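Local structure of CRISPR-associated protein, Cse1 family (Acidimicrobium ferrooxidans, 4H3T) at residues 332-337 with 389-394; 214-219 with 355-360. The protein probably serves as the large Cse1 subunit of the type I-E CRISPR surveillance complex Cascade, which recognises foreign DNA. The protein carries 1 engineered substitution. All blocks are in the same frame, centred on the assembly; numbering follows the deposited sequence.

Contact 1 (332-337 with 389-394); sequences SVLALG and AVLNQE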
ATOM      1  N   SER A 332     -11.974  -1.090   6.214  1.00 48.84           N
ATOM      2  CA  SER A 332     -11.515  -0.026   5.298  1.00 51.13           C
ATOM      3  C   SER A 332     -11.029  -0.623   3.939  1.00 53.53           C
ATOM      4  O   SER A 332     -10.944   0.104   2.948  1.00 56.66           O
ATOM      5  CB  SER A 332     -10.437   0.875   5.936  1.00 57.04           C
ATOM      6  OG  SER A 332      -9.133   0.307   6.084  1.00 70.42           O
ATOM      7  N   VAL A 333     -10.739  -1.928   3.892  1.00 45.91           N
ATOM      8  CA  VAL A 333     -10.382  -2.655   2.686  1.00 44.54           C
ATOM      9  C   VAL A 333     -11.664  -3.029   1.973  1.00 46.58           C
ATOM     10  O   VAL A 333     -11.810  -2.831   0.778  1.00 49.01           O
ATOM     11  CB  VAL A 333      -9.488  -3.913   2.986  1.00 50.38           C
ATOM     12  CG1 VAL A 333      -9.130  -4.661   1.694  1.00 51.64           C
ATOM     13  CG2 VAL A 333      -8.212  -3.522   3.703  1.00 51.75           C
ATOM     14  N   LEU A 334     -12.552  -3.655   2.671  1.00 44.08           N
ATOM     15  CA  LEU A 334     -13.833  -4.119   2.092  1.00 43.76           C
ATOM     16  C   LEU A 334     -14.830  -2.978   1.801  1.00 49.23           C
ATOM     17  O   LEU A 334     -15.669  -3.134   0.915  1.00 48.07           O
ATOM     18  CB  LEU A 334     -14.440  -5.149   3.018  1.00 44.28           C
ATOM     19  CG  LEU A 334     -13.563  -6.386   3.293  1.00 48.51           C
ATOM     20  CD1 LEU A 334     -14.307  -7.381   4.140  1.00 50.47           C
ATOM     21  CD2 LEU A 334     -13.122  -7.027   2.048  1.00 48.82           C
ATOM     22  N   ALA A 335     -14.654  -1.804   2.453  1.00 45.40           N
ATOM     23  CA  ALA A 335     -15.390  -0.577   2.196  1.00 45.25           C
ATOM     24  C   ALA A 335     -16.903  -0.880   2.195  1.00 53.32           C
ATOM     25  O   ALA A 335     -17.572  -0.637   1.204  1.00 53.69           O
ATOM     26  CB  ALA A 335     -14.947  -0.019   0.834  1.00 44.75           C
ATOM     27  N   LEU A 336     -17.406  -1.504   3.238  1.00 56.92           N
ATOM     28  CA  LEU A 336     -18.803  -1.954   3.248  1.00 60.35           C
ATOM     29  C   LEU A 336     -19.791  -0.885   3.766  1.00 65.94           C
ATOM     30  O   LEU A 336     -20.992  -1.049   3.532  1.00 65.16           O
ATOM     31  CB  LEU A 336     -18.945  -3.240   4.049  1.00 62.08           C
ATOM     32  CG  LEU A 336     -18.247  -4.463   3.455  1.00 67.39           C
ATOM     33  CD1 LEU A 336     -18.338  -5.656   4.400  1.00 68.81           C
ATOM     34  CD2 LEU A 336     -18.856  -4.841   2.135  1.00 71.30           C
ATOM     35  N   GLY A 337     -19.293   0.214   4.345  1.00 62.83           N
ATOM     36  CA  GLY A 337     -20.155   1.340   4.733  1.00 64.37           C
ATOM     37  C   GLY A 337     -20.782   2.032   3.527  1.00 70.23           C
ATOM     38  O   GLY A 337     -20.304   1.905   2.387  1.00 68.01           O
ATOM     39  N   ALA A 389     -14.085 -15.339  -1.320  1.00 46.52           N
ATOM     40  CA  ALA A 389     -15.394 -15.424  -0.609  1.00 48.45           C
ATOM     41  C   ALA A 389     -15.670 -14.194   0.274  1.00 50.61           C
ATOM     42  O   ALA A 389     -16.812 -13.773   0.353  1.00 49.20           O
ATOM     43  CB  ALA A 389     -15.425 -16.669   0.251  1.00 50.47           C
ATOM     44  N   VAL A 390     -14.643 -13.583   0.872  1.00 48.48           N
ATOM     45  CA  VAL A 390     -14.784 -12.421   1.755  1.00 47.07           C
ATOM     46  C   VAL A 390     -15.044 -11.140   0.933  1.00 49.88           C
ATOM     47  O   VAL A 390     -15.682 -10.192   1.418  1.00 49.06           O
ATOM     48  CB  VAL A 390     -13.557 -12.335   2.681  1.00 51.13           C
ATOM     49  CG1 VAL A 390     -13.451 -10.988   3.401  1.00 52.04           C
ATOM     50  CG2 VAL A 390     -13.569 -13.493   3.678  1.00 49.86           C
ATOM     51  N   LEU A 391     -14.591 -11.133  -0.311  1.00 45.98           N
ATOM     52  CA  LEU A 391     -14.830 -10.029  -1.267  1.00 47.64           C
ATOM     53  C   LEU A 391     -16.239 -10.073  -1.824  1.00 54.46           C
ATOM     54  O   LEU A 391     -16.708  -9.069  -2.370  1.00 52.70           O
ATOM     55  CB  LEU A 391     -13.842 -10.042  -2.430  1.00 47.61           C
ATOM     56  CG  LEU A 391     -12.419  -9.981  -2.080  1.00 50.92           C
ATOM     57  CD1 LEU A 391     -11.545  -9.950  -3.348  1.00 51.01           C
ATOM     58  CD2 LEU A 391     -12.129  -8.743  -1.199  1.00 50.97           C
ATOM     59  N   ASN A 392     -16.932 -11.223  -1.681  1.00 55.58           N
ATOM     60  CA  ASN A 392     -18.315 -11.429  -2.192  1.00 54.35           C
ATOM     61  C   ASN A 392     -19.339 -10.519  -1.534  1.00 62.13           C
ATOM     62  O   ASN A 392     -19.618 -10.609  -0.328  1.00 67.44           O
ATOM     63  CB  ASN A 392     -18.714 -12.886  -1.986  1.00 58.65           C
ATOM     64  CG  ASN A 392     -19.953 -13.354  -2.729  1.00 80.76           C
ATOM     65  OD1 ASN A 392     -20.852 -12.577  -3.085  1.00 61.14           O
ATOM     66  ND2 ASN A 392     -20.109 -14.666  -2.830  1.00 77.14           N
ATOM     67  N   GLN A 393     -19.909  -9.636  -2.329  1.00 58.50           N
ATOM     68  CA  GLN A 393     -20.941  -8.699  -1.880  1.00 60.96           C
ATOM     69  C   GLN A 393     -22.383  -9.221  -2.129  1.00 69.51           C
ATOM     70  O   GLN A 393     -23.321  -8.759  -1.461  1.00 70.06           O
ATOM     71  CB  GLN A 393     -20.737  -7.349  -2.566  1.00 61.58           C
ATOM     72  CG  GLN A 393     -19.477  -6.690  -2.009  1.00 62.56           C
ATOM     73  CD  GLN A 393     -19.333  -5.322  -2.538  1.00 64.19           C
ATOM     74  OE1 GLN A 393     -19.820  -4.364  -1.970  1.00 80.27           O
ATOM     75  NE2 GLN A 393     -18.878  -5.233  -3.721  1.00 57.42           N
ATOM     76  N   GLU A 394     -22.513 -10.203  -3.028  1.00 69.75           N
ATOM     77  CA  GLU A 394     -23.772 -10.903  -3.377  1.00 73.58           C
ATOM     78  C   GLU A 394     -24.265 -11.691  -2.143  1.00 75.59           C
ATOM     79  O   GLU A 394     -25.399 -11.490  -1.706  1.00 75.80           O
ATOM     80  CB  GLU A 394     -23.534 -11.851  -4.584  1.00 75.87           C
ATOM     81  CG  GLU A 394     -24.509 -11.648  -5.734  1.00 99.51           C
ATOM     82  CD  GLU A 394     -24.727 -12.890  -6.576  1.00130.36           C
ATOM     83  OE1 GLU A 394     -23.776 -13.299  -7.282  1.00126.38           O
ATOM     84  OE2 GLU A 394     -25.838 -13.469  -6.509  1.00128.01           O
TER

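Contact 2 (214-219 with 355-360); sequences LLLNLV and RGIALV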
ATOM      1  N   LEU A 214      -0.008  -9.925 -12.351  1.00 42.27           N
ATOM      2  CA  LEU A 214      -0.240  -8.950 -13.414  1.00 42.25           C
ATOM      3  C   LEU A 214      -1.646  -9.094 -13.998  1.00 47.94           C
ATOM      4  O   LEU A 214      -2.356  -8.100 -14.075  1.00 45.81           O
ATOM      5  CB  LEU A 214       0.789  -9.088 -14.507  1.00 42.61           C
ATOM      6  CG  LEU A 214       2.222  -8.682 -14.126  1.00 44.49           C
ATOM      7  CD1 LEU A 214       3.162  -9.019 -15.304  1.00 43.95           C
ATOM      8  CD2 LEU A 214       2.344  -7.198 -13.726  1.00 46.28           C
ATOM      9  N   LEU A 215      -2.092 -10.295 -14.231  1.00 44.74           N
ATOM     10  CA  LEU A 215      -3.455 -10.519 -14.748  1.00 46.04           C
ATOM     11  C   LEU A 215      -4.564 -10.158 -13.736  1.00 47.44           C
ATOM     12  O   LEU A 215      -5.584  -9.589 -14.161  1.00 47.88           O
ATOM     13  CB  LEU A 215      -3.611 -11.940 -15.229  1.00 47.75           C
ATOM     14  CG  LEU A 215      -2.726 -12.289 -16.482  1.00 51.85           C
ATOM     15  CD1 LEU A 215      -2.919 -13.705 -16.881  1.00 52.34           C
ATOM     16  CD2 LEU A 215      -3.056 -11.411 -17.676  1.00 56.17           C
ATOM     17  N   LEU A 216      -4.381 -10.419 -12.439  1.00 45.30           N
ATOM     18  CA  LEU A 216      -5.352  -9.997 -11.397  1.00 44.27           C
ATOM     19  C   LEU A 216      -5.506  -8.491 -11.373  1.00 46.41           C
ATOM     20  O   LEU A 216      -6.554  -8.015 -10.930  1.00 47.11           O
ATOM     21  CB  LEU A 216      -4.915 -10.492 -10.004  1.00 43.11           C
ATOM     22  CG  LEU A 216      -4.968 -12.044  -9.893  1.00 47.99           C
ATOM     23  CD1 LEU A 216      -4.215 -12.557  -8.645  1.00 48.86           C
ATOM     24  CD2 LEU A 216      -6.399 -12.528  -9.855  1.00 48.52           C
ATOM     25  N   ASN A 217      -4.451  -7.734 -11.791  1.00 40.24           N
ATOM     26  CA  ASN A 217      -4.445  -6.272 -11.783  1.00 40.21           C
ATOM     27  C   ASN A 217      -4.789  -5.643 -13.136  1.00 47.88           C
ATOM     28  O   ASN A 217      -5.004  -4.408 -13.188  1.00 49.50           O
ATOM     29  CB  ASN A 217      -3.084  -5.749 -11.306  1.00 41.87           C
ATOM     30  CG  ASN A 217      -2.923  -5.848  -9.840  1.00 48.05           C
ATOM     31  OD1 ASN A 217      -3.369  -4.972  -9.151  1.00 42.03           O
ATOM     32  ND2 ASN A 217      -2.378  -6.944  -9.330  1.00 39.70           N
ATOM     33  N   LEU A 218      -4.808  -6.444 -14.203  1.00 44.22           N
ATOM     34  CA  LEU A 218      -5.106  -5.970 -15.547  1.00 44.85           C
ATOM     35  C   LEU A 218      -6.595  -5.995 -15.755  1.00 47.07           C
ATOM     36  O   LEU A 218      -7.124  -6.725 -16.558  1.00 48.23           O
ATOM     37  CB  LEU A 218      -4.362  -6.748 -16.614  1.00 45.41           C
ATOM     38  CG  LEU A 218      -2.860  -6.438 -16.688  1.00 50.83           C
ATOM     39  CD1 LEU A 218      -2.166  -7.574 -17.444  1.00 55.36           C
ATOM     40  CD2 LEU A 218      -2.606  -5.086 -17.283  1.00 49.83           C
ATOM     41  N   VAL A 219      -7.256  -5.051 -15.098  1.00 46.00           N
ATOM     42  CA  VAL A 219      -8.680  -4.911 -15.222  1.00 44.96           C
ATOM     43  C   VAL A 219      -9.014  -4.578 -16.721  1.00 48.20           C
ATOM     44  O   VAL A 219      -8.464  -3.583 -17.277  1.00 45.52           O
ATOM     45  CB  VAL A 219      -9.233  -3.803 -14.280  1.00 48.20           C
ATOM     46  CG1 VAL A 219     -10.754  -3.725 -14.388  1.00 49.92           C
ATOM     47  CG2 VAL A 219      -8.783  -3.997 -12.822  1.00 46.83           C
ATOM     48  N   ARG A 355     -12.765 -18.883 -12.232  1.00 69.80           N
ATOM     49  CA  ARG A 355     -11.432 -19.111 -12.826  1.00 70.19           C
ATOM     50  C   ARG A 355     -10.470 -19.991 -11.958  1.00 73.28           C
ATOM     51  O   ARG A 355      -9.278 -20.112 -12.308  1.00 73.78           O
ATOM     52  CB  ARG A 355     -10.734 -17.759 -13.091  1.00 68.38           C
ATOM     53  CG  ARG A 355     -11.515 -16.861 -14.032  1.00 68.68           C
ATOM     54  CD  ARG A 355     -11.528 -17.393 -15.430  1.00 71.58           C
ATOM     55  NE  ARG A 355     -12.136 -16.400 -16.291  1.00 69.77           N
ATOM     56  CZ  ARG A 355     -12.186 -16.488 -17.606  1.00 75.16           C
ATOM     57  NH1 ARG A 355     -11.660 -17.538 -18.230  1.00 65.62           N
ATOM     58  NH2 ARG A 355     -12.737 -15.509 -18.321  1.00 77.97           N
ATOM     59  N   GLY A 356     -10.958 -20.572 -10.859  1.00 66.40           N
ATOM     60  CA  GLY A 356     -10.117 -21.408 -10.007  1.00 66.90           C
ATOM     61  C   GLY A 356      -9.240 -20.665  -9.004  1.00 69.96           C
ATOM     62  O   GLY A 356      -8.241 -21.224  -8.525  1.00 70.99           O
ATOM     63  N   ILE A 357      -9.645 -19.437  -8.608  1.00 61.59           N
ATOM     64  CA  ILE A 357      -8.901 -18.628  -7.637  1.00 58.41           C
ATOM     65  C   ILE A 357      -9.677 -18.622  -6.335  1.00 59.12           C
ATOM     66  O   ILE A 357     -10.799 -18.164  -6.317  1.00 59.45           O
ATOM     67  CB  ILE A 357      -8.679 -17.173  -8.159  1.00 60.89           C
ATOM     68  CG1 ILE A 357      -8.041 -17.133  -9.571  1.00 63.10           C
ATOM     69  CG2 ILE A 357      -7.799 -16.387  -7.210  1.00 57.86           C
ATOM     70  CD1 ILE A 357      -8.550 -15.937 -10.381  1.00 74.38           C
ATOM     71  N   ALA A 358      -9.088 -19.104  -5.256  1.00 53.64           N
ATOM     72  CA  ALA A 358      -9.740 -19.112  -3.956  1.00 53.50           C
ATOM     73  C   ALA A 358      -9.254 -17.968  -3.049  1.00 51.30           C
ATOM     74  O   ALA A 358     -10.059 -17.403  -2.269  1.00 46.95           O
ATOM     75  CB  ALA A 358      -9.485 -20.448  -3.283  1.00 55.98           C
ATOM     76  N   LEU A 359      -7.940 -17.634  -3.124  1.00 48.79           N
ATOM     77  CA  LEU A 359      -7.303 -16.619  -2.315  1.00 50.92           C
ATOM     78  C   LEU A 359      -6.387 -15.751  -3.122  1.00 50.32           C
ATOM     79  O   LEU A 359      -5.874 -16.160  -4.165  1.00 46.86           O
ATOM     80  CB  LEU A 359      -6.429 -17.231  -1.204  1.00 54.10           C
ATOM     81  CG  LEU A 359      -7.117 -18.210  -0.250  1.00 63.76           C
ATOM     82  CD1 LEU A 359      -6.303 -19.469  -0.130  1.00 67.40           C
ATOM     83  CD2 LEU A 359      -7.283 -17.574   1.123  1.00 64.22           C
ATOM     84  N   VAL A 360      -6.217 -14.543  -2.627  1.00 44.39           N
ATOM     85  CA  VAL A 360      -5.229 -13.561  -3.132  1.00 43.09           C
ATOM     86  C   VAL A 360      -4.578 -12.984  -1.942  1.00 44.02           C
ATOM     87  O   VAL A 360      -5.200 -12.875  -0.876  1.00 44.05           O
ATOM     88  CB  VAL A 360      -5.787 -12.465  -4.054  1.00 45.98           C
ATOM     89  CG1 VAL A 360      -6.224 -13.052  -5.393  1.00 46.65           C
ATOM     90  CG2 VAL A 360      -6.907 -11.676  -3.385  1.00 46.60           C
TER

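Contact 1 (332-337 with 389-394)
A small apolar contact joins the C-terminal ends of two short helices, 330-334 and 388-391, where L334 lies across V390 and L391. The CA atoms of L334 and L391 are 6.9 Å apart. L334 uses both branches: its CD1 meets CG1 of V390 at 3.8 Å, while its CD2 meets CD2 of L391, also at 3.8 Å. It crosses each partner at about a right angle and meets it methyl to methyl. With CG of L334 anti to the carbonyl carbon (chi1 -58°), the fork is sent to V390 and L391, and both L334 CD1 and L334 CD2 also lie 4.1 Å from V390 O. Cutting L334 back to an alanine removes both touching methyls and would probably leave V390 CG1 and L391 CD2 without their apolar partner. A335, with positive phi (50°), is the first residue to leave helical geometry, after which L336 still reaches Q393: at this exposed margin CD2 of L336 lies 4.2 Å from OE1 of Q393, a loose contact, and the amide NE2 of Q393 is hydrogen-bonded to E350. R342 bridges both helix ends, NH1 to L391 O and NH2 to L334 O, satisfying two carbonyls at once. Helix 344-350 packs on V333 and L391 through L346 and V349, helix 397-415 reaches L334 with I403, and strand 375-387 leads straight into helix 388-391.

Contact 2 (214-219 with 355-360)
L216, near the end of helix 210-217, faces the start of strand 359-370 with its CA 9.0 Å from the CA of V360. This is a helix end packing on the start of a strand and the loop leading into it; the strand is the middle member of a three-stranded antiparallel sheet, and its neighbour 202-206 precedes the helix in the chain. L216, I357 and V360 all direct their CB atoms toward the opposing segment, and L216 alone represents the helix, one methyl for each partner. Its CG stands anti to the carbonyl carbon (chi1 -67°), which sends its two methyls to I357 and V360. L216 CD1 reaches V360 CG1 at 3.9 Å, the two side chains meeting at a slant. P205 of strand 202-206 touches both L216 and V360, and L352 touches both L216 and I357. A hydrogen bond from N217 ND2 to P205 O ties the helix end to strand 202-206, and N217 OD1 is bonded to H300 NE2. On the other branch, the L216 and I357 side chains run antiparallel alongside one another, and CD2 of L216 stops 4.1 Å from CD1 of I357.

Contacts 1 and 2 lie at the same end of one antiparallel sheet without touching: their centres are 16 Å apart and their nearest atoms about 5 Å. Their segments alternate along the chain. Residues 355-360 lead into strand 359-370, its partner strand 375-387 runs back, and helix 388-391 of contact 1 follows at once. Backbone bonds of A358 with L388 and of V360 with T386 connect segment 355-360 to the residues just ahead of 389-394. Helix 344-350, which packs against contact 1, lies in the chain between 332-337 and 355-360. No ligand takes part, and both contacts appear to be structural packing.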